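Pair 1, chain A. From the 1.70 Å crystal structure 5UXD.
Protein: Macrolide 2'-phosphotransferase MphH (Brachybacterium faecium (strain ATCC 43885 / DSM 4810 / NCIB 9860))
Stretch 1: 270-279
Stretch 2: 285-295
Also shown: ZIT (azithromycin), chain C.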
# COMPACT_ATOMS: atom_id res chain seq x y z
N ALA A 270 5.76 11.61 -7.89
CA ALA A 270 4.34 11.26 -7.77
C ALA A 270 3.48 11.82 -8.90
O ALA A 270 2.55 11.12 -9.31
CB ALA A 270 3.80 11.73 -6.41
N PRO A 271 3.70 13.03 -9.43
CA PRO A 271 2.87 13.47 -10.56
C PRO A 271 2.92 12.54 -11.75
O PRO A 271 1.94 12.46 -12.50
CB PRO A 271 3.42 14.86 -10.89
CG PRO A 271 3.97 15.36 -9.55
CD PRO A 271 4.58 14.13 -8.95
N LEU A 272 4.04 11.83 -11.96
CA LEU A 272 4.04 10.86 -13.05
C LEU A 272 3.12 9.68 -12.75
O LEU A 272 2.44 9.17 -13.64
CB LEU A 272 5.45 10.35 -13.33
CG LEU A 272 6.47 11.32 -13.93
CD1 LEU A 272 7.87 10.69 -13.98
CD2 LEU A 272 6.01 11.79 -15.31
N GLY A 273 3.02 9.25 -11.49
CA GLY A 273 2.02 8.24 -11.15
C GLY A 273 0.61 8.71 -11.43
O GLY A 273 -0.24 7.92 -11.89
N TYR A 274 0.31 9.98 -11.14
CA TYR A 274 -1.00 10.54 -11.47
C TYR A 274 -1.24 10.51 -12.97
O TYR A 274 -2.34 10.19 -13.43
CB TYR A 274 -1.11 11.97 -10.93
CG TYR A 274 -2.40 12.31 -10.24
CD1 TYR A 274 -3.62 11.86 -10.72
CD2 TYR A 274 -2.41 13.11 -9.09
CE1 TYR A 274 -4.82 12.18 -10.07
CE2 TYR A 274 -3.59 13.43 -8.43
CZ TYR A 274 -4.79 12.96 -8.93
OH TYR A 274 -5.98 13.28 -8.29
N GLY A 275 -0.22 10.88 -13.76
CA GLY A 275 -0.37 10.85 -15.20
C GLY A 275 -0.66 9.45 -15.71
O GLY A 275 -1.55 9.25 -16.54
N LEU A 276 0.08 8.46 -15.19
CA LEU A 276 -0.14 7.07 -15.56
C LEU A 276 -1.56 6.63 -15.23
O LEU A 276 -2.21 5.96 -16.04
CB LEU A 276 0.87 6.16 -14.85
CG LEU A 276 2.32 6.26 -15.31
CD1 LEU A 276 3.22 5.41 -14.44
CD2 LEU A 276 2.48 5.88 -16.77
N TYR A 277 -2.02 6.96 -14.02
CA TYR A 277 -3.38 6.59 -13.62
C TYR A 277 -4.41 7.20 -14.56
O TYR A 277 -5.32 6.50 -15.04
CB TYR A 277 -3.62 7.05 -12.17
CG TYR A 277 -4.97 6.65 -11.60
CD1 TYR A 277 -5.88 7.61 -11.17
CD2 TYR A 277 -5.35 5.32 -11.52
CE1 TYR A 277 -7.12 7.25 -10.65
CE2 TYR A 277 -6.59 4.95 -11.01
CZ TYR A 277 -7.46 5.92 -10.57
OH TYR A 277 -8.69 5.55 -10.07
N ALA A 278 -4.26 8.48 -14.88
CA ALA A 278 -5.19 9.14 -15.80
C ALA A 278 -5.23 8.43 -17.15
O ALA A 278 -6.31 8.23 -17.72
CB ALA A 278 -4.81 10.61 -15.97
N LEU A 279 -4.06 8.06 -17.69
CA LEU A 279 -4.02 7.36 -18.97
C LEU A 279 -4.66 5.98 -18.87
O LEU A 279 -5.22 5.48 -19.86
CB LEU A 279 -2.57 7.25 -19.46
CG LEU A 279 -1.96 8.56 -19.96
CD1 LEU A 279 -0.47 8.41 -20.16
CD2 LEU A 279 -2.66 9.00 -21.24
N ALA A 285 -11.63 13.75 -15.30
CA ALA A 285 -11.32 14.34 -14.00
C ALA A 285 -9.93 13.93 -13.53
O ALA A 285 -9.21 14.73 -12.92
CB ALA A 285 -12.38 13.95 -12.98
N HIS A 286 -9.52 12.69 -13.80
CA HIS A 286 -8.18 12.25 -13.41
C HIS A 286 -7.11 12.92 -14.27
O HIS A 286 -6.03 13.26 -13.78
CB HIS A 286 -8.07 10.73 -13.50
CG HIS A 286 -9.09 10.00 -12.68
ND1 HIS A 286 -9.43 8.69 -12.92
CD2 HIS A 286 -9.85 10.41 -11.64
CE1 HIS A 286 -10.36 8.32 -12.05
NE2 HIS A 286 -10.63 9.35 -11.26
N ARG A 287 -7.39 13.09 -15.57
CA ARG A 287 -6.44 13.79 -16.44
C ARG A 287 -6.24 15.23 -15.98
O ARG A 287 -5.11 15.74 -15.99
CB ARG A 287 -6.93 13.74 -17.89
CG ARG A 287 -6.03 14.46 -18.87
CD ARG A 287 -6.52 14.31 -20.31
NE ARG A 287 -5.41 14.10 -21.22
CZ ARG A 287 -5.02 12.91 -21.68
NH1 ARG A 287 -5.68 11.81 -21.30
NH2 ARG A 287 -3.99 12.80 -22.50
N GLU A 288 -7.32 15.90 -15.57
CA GLU A 288 -7.19 17.28 -15.11
C GLU A 288 -6.36 17.37 -13.84
O GLU A 288 -5.55 18.29 -13.68
CB GLU A 288 -8.58 17.89 -14.88
CG GLU A 288 -9.18 18.45 -16.15
CD GLU A 288 -8.21 19.35 -16.89
OE1 GLU A 288 -7.71 20.31 -16.27
OE2 GLU A 288 -7.92 19.07 -18.07
N ALA A 289 -6.56 16.44 -12.90
CA ALA A 289 -5.79 16.47 -11.67
C ALA A 289 -4.32 16.15 -11.92
O ALA A 289 -3.43 16.80 -11.35
CB ALA A 289 -6.38 15.50 -10.65
N ALA A 290 -4.04 15.16 -12.77
CA ALA A 290 -2.65 14.85 -13.11
C ALA A 290 -1.99 16.02 -13.83
O ALA A 290 -0.82 16.34 -13.56
CB ALA A 290 -2.59 13.59 -13.97
N ALA A 291 -2.72 16.68 -14.73
CA ALA A 291 -2.15 17.81 -15.46
C ALA A 291 -1.77 18.95 -14.53
O ALA A 291 -0.74 19.61 -14.73
CB ALA A 291 -3.13 18.29 -16.53
N ALA A 292 -2.59 19.21 -13.50
CA ALA A 292 -2.24 20.28 -12.56
C ALA A 292 -1.00 19.95 -11.75
O ALA A 292 -0.23 20.86 -11.41
CB ALA A 292 -3.42 20.56 -11.62
N ALA A 293 -0.78 18.67 -11.43
CA ALA A 293 0.42 18.26 -10.69
C ALA A 293 1.67 18.28 -11.56
O ALA A 293 2.76 18.58 -11.07
CB ALA A 293 0.23 16.87 -10.10
N LEU A 294 1.52 17.98 -12.86
CA LEU A 294 2.66 17.94 -13.78
C LEU A 294 3.07 19.32 -14.28
O LEU A 294 4.20 19.48 -14.74
CB LEU A 294 2.32 17.03 -14.97
CG LEU A 294 2.21 15.54 -14.61
CD1 LEU A 294 1.34 14.79 -15.61
CD2 LEU A 294 3.61 14.89 -14.49
N ASN A 295 2.18 20.31 -14.22
CA ASN A 295 2.46 21.65 -14.74
C ASN A 295 1.83 22.69 -13.82
O ASN A 295 0.87 23.38 -14.19
CB ASN A 295 1.94 21.78 -16.17
CG ASN A 295 2.29 23.11 -16.78
OD1 ASN A 295 3.36 23.66 -16.54
ND2 ASN A 295 1.36 23.66 -17.57
C1 ZIT C . 0.24 9.60 -0.57
C2 ZIT C . -0.13 8.36 -1.46
C3 ZIT C . -0.73 8.93 -2.72
C4 ZIT C . -2.26 8.88 -2.48
C5 ZIT C . -3.05 9.39 -3.70
C6 ZIT C . -3.65 10.73 -3.35
C7 ZIT C . -4.96 10.56 -2.54
C8 ZIT C . -5.56 11.96 -2.20
C9 ZIT C . -5.36 12.30 -0.70
N10 ZIT C . -3.93 12.84 -0.44
C11 ZIT C . -3.41 12.55 0.88
C12 ZIT C . -1.91 12.23 0.78
C13 ZIT C . -1.27 11.56 2.00
C14 ZIT C . 0.01 10.86 1.56
C15 ZIT C . 0.82 10.47 2.78
C16 ZIT C . 2.01 9.55 2.37
C17 ZIT C . 1.07 7.47 -1.62
C18 ZIT C . -2.65 7.48 -2.09
C19 ZIT C . -3.92 11.51 -4.64
C20 ZIT C . -6.97 11.99 -2.55
C21 ZIT C . -3.87 14.27 -0.78
C22 ZIT C . -3.66 13.69 1.84
C23 ZIT C . -2.21 10.52 2.64
O1 ZIT C . 0.92 10.50 -1.04
O6 ZIT C . -2.75 11.48 -2.55
O12 ZIT C . -1.17 13.40 0.50
O13 ZIT C . -0.94 12.57 2.97
O14 ZIT C . -0.30 9.65 0.84
C1A ZIT C . -3.91 7.77 -5.24
C2A ZIT C . -4.92 6.66 -5.40
C3A ZIT C . -4.58 5.83 -6.59
C4A ZIT C . -4.48 6.68 -7.79
C5A ZIT C . -3.64 7.95 -7.60
C6A ZIT C . -3.80 8.89 -8.72
C7A ZIT C . -6.89 5.32 -7.08
C8A ZIT C . -5.21 3.80 -7.80
O1A ZIT C . -4.09 8.48 -4.05
O2A ZIT C . -4.98 5.83 -4.23
N3A ZIT C . -5.61 4.76 -6.76
O5A ZIT C . -3.98 8.69 -6.38
C1B ZIT C . 0.79 8.85 -4.58
C2B ZIT C . 1.61 7.79 -5.27
C3B ZIT C . 1.01 7.33 -6.55
C4B ZIT C . 0.70 8.48 -7.43
C5B ZIT C . -0.22 9.44 -6.72
C6B ZIT C . -0.53 10.55 -7.68
C7B ZIT C . 2.04 6.36 -7.26
C8B ZIT C . -0.16 5.27 -6.01
O1B ZIT C . -0.32 8.25 -3.94
O3B ZIT C . -0.23 6.65 -6.29
O4B ZIT C . -0.05 8.01 -8.57
O5B ZIT C . 0.35 9.97 -5.47

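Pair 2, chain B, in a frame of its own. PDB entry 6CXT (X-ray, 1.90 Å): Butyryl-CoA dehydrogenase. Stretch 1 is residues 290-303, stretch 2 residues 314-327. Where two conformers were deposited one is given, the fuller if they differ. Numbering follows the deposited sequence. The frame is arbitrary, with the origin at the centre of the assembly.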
# COMPACT_ATOMS: atom_id res chain seq x y z
N VAL B 290 7.08 6.51 -11.89
CA VAL B 290 6.46 5.25 -12.35
C VAL B 290 4.92 5.42 -12.48
O VAL B 290 4.32 5.11 -13.54
CB VAL B 290 6.80 4.09 -11.41
CG1 VAL B 290 6.01 2.81 -11.83
CG2 VAL B 290 8.33 3.83 -11.41
N ARG B 291 4.31 5.88 -11.40
CA ARG B 291 2.86 6.02 -11.39
C ARG B 291 2.39 7.03 -12.46
O ARG B 291 1.34 6.83 -13.06
CB ARG B 291 2.38 6.42 -9.99
CG ARG B 291 2.52 5.25 -8.99
CD ARG B 291 1.83 5.65 -7.65
NE ARG B 291 2.25 7.02 -7.20
CZ ARG B 291 3.12 7.30 -6.22
NH1 ARG B 291 3.73 6.31 -5.57
NH2 ARG B 291 3.40 8.58 -5.92
N LEU B 292 3.20 8.06 -12.72
CA LEU B 292 2.86 9.01 -13.75
C LEU B 292 2.98 8.43 -15.16
O LEU B 292 2.08 8.62 -16.01
CB LEU B 292 3.74 10.26 -13.59
CG LEU B 292 3.56 11.33 -14.69
CD1 LEU B 292 2.08 11.78 -14.77
CD2 LEU B 292 4.42 12.55 -14.32
N GLU B 293 4.08 7.72 -15.46
CA GLU B 293 4.18 7.08 -16.79
C GLU B 293 3.00 6.16 -17.03
O GLU B 293 2.38 6.17 -18.10
CB GLU B 293 5.51 6.32 -17.01
CG GLU B 293 5.63 5.85 -18.47
CD GLU B 293 6.70 4.77 -18.68
OE1 GLU B 293 6.34 3.57 -18.64
OE2 GLU B 293 7.90 5.11 -18.85
N SER B 294 2.70 5.36 -16.01
CA SER B 294 1.58 4.46 -16.04
C SER B 294 0.25 5.21 -16.32
O SER B 294 -0.48 4.82 -17.26
CB SER B 294 1.49 3.78 -14.69
OG SER B 294 0.28 3.01 -14.61
N ALA B 295 -0.05 6.24 -15.53
CA ALA B 295 -1.36 6.96 -15.65
C ALA B 295 -1.47 7.61 -17.05
O ALA B 295 -2.56 7.56 -17.68
CB ALA B 295 -1.49 8.00 -14.55
N ARG B 296 -0.36 8.19 -17.53
CA ARG B 296 -0.31 8.85 -18.85
C ARG B 296 -0.57 7.84 -19.97
O ARG B 296 -1.33 8.12 -20.90
CB ARG B 296 1.03 9.56 -19.06
CG ARG B 296 1.13 10.23 -20.41
CD ARG B 296 2.44 10.95 -20.62
NE ARG B 296 2.59 12.10 -19.74
CZ ARG B 296 3.57 12.24 -18.86
NH1 ARG B 296 4.50 11.29 -18.70
NH2 ARG B 296 3.66 13.36 -18.16
N LEU B 297 0.09 6.68 -19.93
CA LEU B 297 -0.14 5.64 -20.93
C LEU B 297 -1.61 5.16 -20.90
O LEU B 297 -2.16 4.83 -21.93
CB LEU B 297 0.79 4.43 -20.68
CG LEU B 297 2.29 4.77 -21.03
CD1 LEU B 297 3.26 3.67 -20.56
CD2 LEU B 297 2.47 5.00 -22.54
N MET B 298 -2.17 4.99 -19.69
CA MET B 298 -3.55 4.57 -19.54
C MET B 298 -4.51 5.57 -20.14
O MET B 298 -5.49 5.16 -20.74
CB MET B 298 -3.88 4.29 -18.06
CG MET B 298 -3.05 3.08 -17.66
SD MET B 298 -3.30 2.72 -15.92
CE MET B 298 -4.92 1.99 -15.94
N LEU B 299 -4.19 6.86 -19.99
CA LEU B 299 -4.98 7.94 -20.59
C LEU B 299 -4.92 7.84 -22.12
O LEU B 299 -5.96 7.89 -22.80
CB LEU B 299 -4.38 9.28 -20.09
CG LEU B 299 -4.87 10.57 -20.78
CD1 LEU B 299 -6.38 10.78 -20.51
CD2 LEU B 299 -3.99 11.79 -20.42
N TYR B 300 -3.70 7.74 -22.65
CA TYR B 300 -3.48 7.65 -24.12
C TYR B 300 -4.21 6.44 -24.69
O TYR B 300 -4.91 6.55 -25.70
CB TYR B 300 -1.99 7.61 -24.47
CG TYR B 300 -1.23 8.88 -24.16
CD1 TYR B 300 -1.91 10.08 -23.75
CD2 TYR B 300 0.18 8.89 -24.22
CE1 TYR B 300 -1.19 11.22 -23.47
CE2 TYR B 300 0.91 10.06 -23.95
CZ TYR B 300 0.21 11.21 -23.55
OH TYR B 300 0.91 12.34 -23.27
N TYR B 301 -4.12 5.31 -23.99
CA TYR B 301 -4.81 4.12 -24.40
C TYR B 301 -6.34 4.32 -24.38
O TYR B 301 -7.00 3.93 -25.38
CB TYR B 301 -4.38 2.92 -23.58
CG TYR B 301 -5.11 1.68 -23.98
CD1 TYR B 301 -4.94 1.12 -25.27
CD2 TYR B 301 -6.01 1.05 -23.10
CE1 TYR B 301 -5.63 -0.04 -25.65
CE2 TYR B 301 -6.70 -0.12 -23.48
CZ TYR B 301 -6.48 -0.65 -24.75
OH TYR B 301 -7.19 -1.78 -25.10
N ALA B 302 -6.89 4.91 -23.30
CA ALA B 302 -8.33 5.12 -23.20
C ALA B 302 -8.76 6.07 -24.33
O ALA B 302 -9.79 5.79 -24.97
CB ALA B 302 -8.73 5.75 -21.86
N ALA B 303 -8.00 7.15 -24.58
CA ALA B 303 -8.36 8.11 -25.63
C ALA B 303 -8.32 7.44 -27.00
O ALA B 303 -9.21 7.64 -27.83
CB ALA B 303 -7.48 9.34 -25.59
N LYS B 314 -14.24 0.17 -20.02
CA LYS B 314 -13.22 -0.39 -19.08
C LYS B 314 -11.94 0.45 -19.09
O LYS B 314 -11.48 0.83 -18.02
CB LYS B 314 -12.88 -1.84 -19.46
CG LYS B 314 -11.99 -2.58 -18.43
CD LYS B 314 -11.81 -4.04 -18.87
CE LYS B 314 -10.86 -4.08 -20.07
NZ LYS B 314 -10.69 -5.49 -20.41
N ALA B 315 -11.41 0.76 -20.28
CA ALA B 315 -10.18 1.53 -20.38
C ALA B 315 -10.34 2.91 -19.77
O ALA B 315 -9.39 3.45 -19.16
CB ALA B 315 -9.72 1.66 -21.82
N VAL B 316 -11.52 3.52 -20.00
CA VAL B 316 -11.77 4.87 -19.45
C VAL B 316 -11.89 4.84 -17.93
O VAL B 316 -11.32 5.70 -17.21
CB VAL B 316 -13.01 5.54 -20.14
CG1 VAL B 316 -13.47 6.78 -19.35
CG2 VAL B 316 -12.64 5.95 -21.56
N ALA B 317 -12.61 3.86 -17.41
CA ALA B 317 -12.73 3.77 -15.98
C ALA B 317 -11.32 3.47 -15.34
O ALA B 317 -11.00 4.01 -14.28
CB ALA B 317 -13.71 2.68 -15.59
N MET B 318 -10.52 2.58 -15.97
CA MET B 318 -9.18 2.31 -15.43
C MET B 318 -8.33 3.59 -15.43
O MET B 318 -7.59 3.85 -14.47
CB MET B 318 -8.49 1.21 -16.24
CG MET B 318 -9.14 -0.16 -16.01
SD MET B 318 -8.06 -1.38 -16.81
CE MET B 318 -8.84 -2.85 -16.11
N SER B 319 -8.41 4.38 -16.49
CA SER B 319 -7.63 5.59 -16.60
C SER B 319 -8.03 6.61 -15.58
O SER B 319 -7.15 7.22 -14.89
CB SER B 319 -7.79 6.15 -18.01
OG SER B 319 -7.11 7.37 -18.17
N LYS B 320 -9.36 6.81 -15.43
CA LYS B 320 -9.89 7.79 -14.45
C LYS B 320 -9.36 7.39 -13.04
O LYS B 320 -8.89 8.23 -12.24
CB LYS B 320 -11.45 7.73 -14.43
CG LYS B 320 -12.13 8.87 -13.68
CD LYS B 320 -12.08 8.78 -12.16
CE LYS B 320 -13.14 9.68 -11.53
NZ LYS B 320 -13.15 9.72 -10.03
N LEU B 321 -9.53 6.10 -12.73
CA LEU B 321 -9.11 5.58 -11.41
C LEU B 321 -7.58 5.77 -11.23
O LEU B 321 -7.15 6.30 -10.22
CB LEU B 321 -9.46 4.09 -11.33
CG LEU B 321 -9.07 3.34 -10.05
CD1 LEU B 321 -9.79 3.98 -8.87
CD2 LEU B 321 -9.41 1.82 -10.22
N ALA B 322 -6.80 5.33 -12.20
CA ALA B 322 -5.34 5.35 -12.04
C ALA B 322 -4.86 6.81 -11.93
O ALA B 322 -3.98 7.10 -11.10
CB ALA B 322 -4.66 4.65 -13.21
N ILE B 323 -5.40 7.71 -12.78
CA ILE B 323 -4.96 9.11 -12.77
C ILE B 323 -5.30 9.76 -11.42
O ILE B 323 -4.44 10.43 -10.80
CB ILE B 323 -5.60 9.93 -13.93
CG1 ILE B 323 -5.00 9.46 -15.27
CG2 ILE B 323 -5.36 11.46 -13.75
CD1 ILE B 323 -5.80 9.94 -16.49
N SER B 324 -6.55 9.58 -10.98
CA SER B 324 -7.01 10.30 -9.82
C SER B 324 -6.27 9.73 -8.57
O SER B 324 -5.83 10.50 -7.69
CB SER B 324 -8.55 10.19 -9.67
OG SER B 324 -8.92 8.80 -9.55
N GLU B 325 -6.11 8.40 -8.52
CA GLU B 325 -5.35 7.80 -7.39
C GLU B 325 -3.87 8.21 -7.39
O GLU B 325 -3.29 8.52 -6.32
CB GLU B 325 -5.54 6.26 -7.28
CG GLU B 325 -7.02 5.89 -7.01
CD GLU B 325 -7.53 6.28 -5.62
OE1 GLU B 325 -6.72 6.67 -4.72
OE2 GLU B 325 -8.78 6.18 -5.36
N ALA B 326 -3.27 8.22 -8.58
CA ALA B 326 -1.86 8.67 -8.67
C ALA B 326 -1.74 10.13 -8.24
O ALA B 326 -0.76 10.51 -7.60
CB ALA B 326 -1.30 8.44 -10.08
N PHE B 327 -2.76 10.95 -8.53
CA PHE B 327 -2.73 12.35 -8.26
C PHE B 327 -2.80 12.58 -6.75
O PHE B 327 -2.09 13.42 -6.22
CB PHE B 327 -3.83 13.10 -9.08
CG PHE B 327 -3.80 14.61 -8.98
CD1 PHE B 327 -2.59 15.33 -8.77
CD2 PHE B 327 -4.98 15.34 -9.20
CE1 PHE B 327 -2.57 16.74 -8.75
CE2 PHE B 327 -4.97 16.73 -9.15
CZ PHE B 327 -3.77 17.43 -8.92
O HOH W 1 1.72 9.60 -8.01

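Pair 1 and pair 2 are both close antiparallel helix pairs. The axes approach to 8.2 Å in pair 1 and 8.4 Å in pair 2, with signed crossing angles of -161° and -154°, and the central backbones superpose with an RMSD of 0.3 Å. Neither pair has a direct hydrogen bond between its helices. Backbone amides are engaged within each helix, and what joins the two is mainly the packing of side chains. Such close axes call for small residues where the backbones come nearest.

The clearest shared solution is Ala A278, which matches Ala B302. Each points its CB toward the partner helix, lying 3.6 Å from a carbonyl oxygen: Ala A278 CB to His A286 O, and Ala B302 CB to Ala B315 O. A methyl group fills this space without holding the backbones apart. Nearby, Ala A290 matches Ser B319, another small residue. Ala A290 CB lies 3.5 Å from Tyr A274 O, while Ser B319 CB lies 3.7 Å from Met B298 O.

At the matched positions Tyr A274 and Met B298, bulk is handled differently. The flat tyrosine lays one ring face over the backbone at Ala A289 and Ala A290, with azithromycin over the opposite face; its OH comes 3.3 Å from Ala A289 CB. The flexible methionine instead threads along the partner helix, placing SD 3.6 Å from Ala B322 CB and CE 3.7 Å from Met B318 CB.

Tyr A277 and Tyr B301 coincide almost completely, yet meet different partners. In pair 1, His A286 supplies a flat ring for an offset stack, with planes at 29°. Its counterpart, Ala B315, offers only a methyl, whose CB lies 3.9 Å from Tyr B301 CE2.

Toward the other end, Leu A294 and Ile B323 provide matching branched aliphatic bulk. Leu A294 CD2 packs 3.6 Å from Pro A271 CB; Ile B323 CG1 lies 3.9 Å from CB of Ala B295, the match of Pro A271. The neighbouring match is Gly A275 with Leu B299. An ideal CB on the glycine would sit a tight 3.4 Å from Leu A294 CD1, whereas Leu B299 CB has 3.9 Å to Ile B323 CD1. Gly A273, matching Leu B297, has a different constraint: an ideal CB there would lie 2.5 Å from ZIT O4B, so the missing side chain leaves room for the macrolide that this phosphotransferase binds.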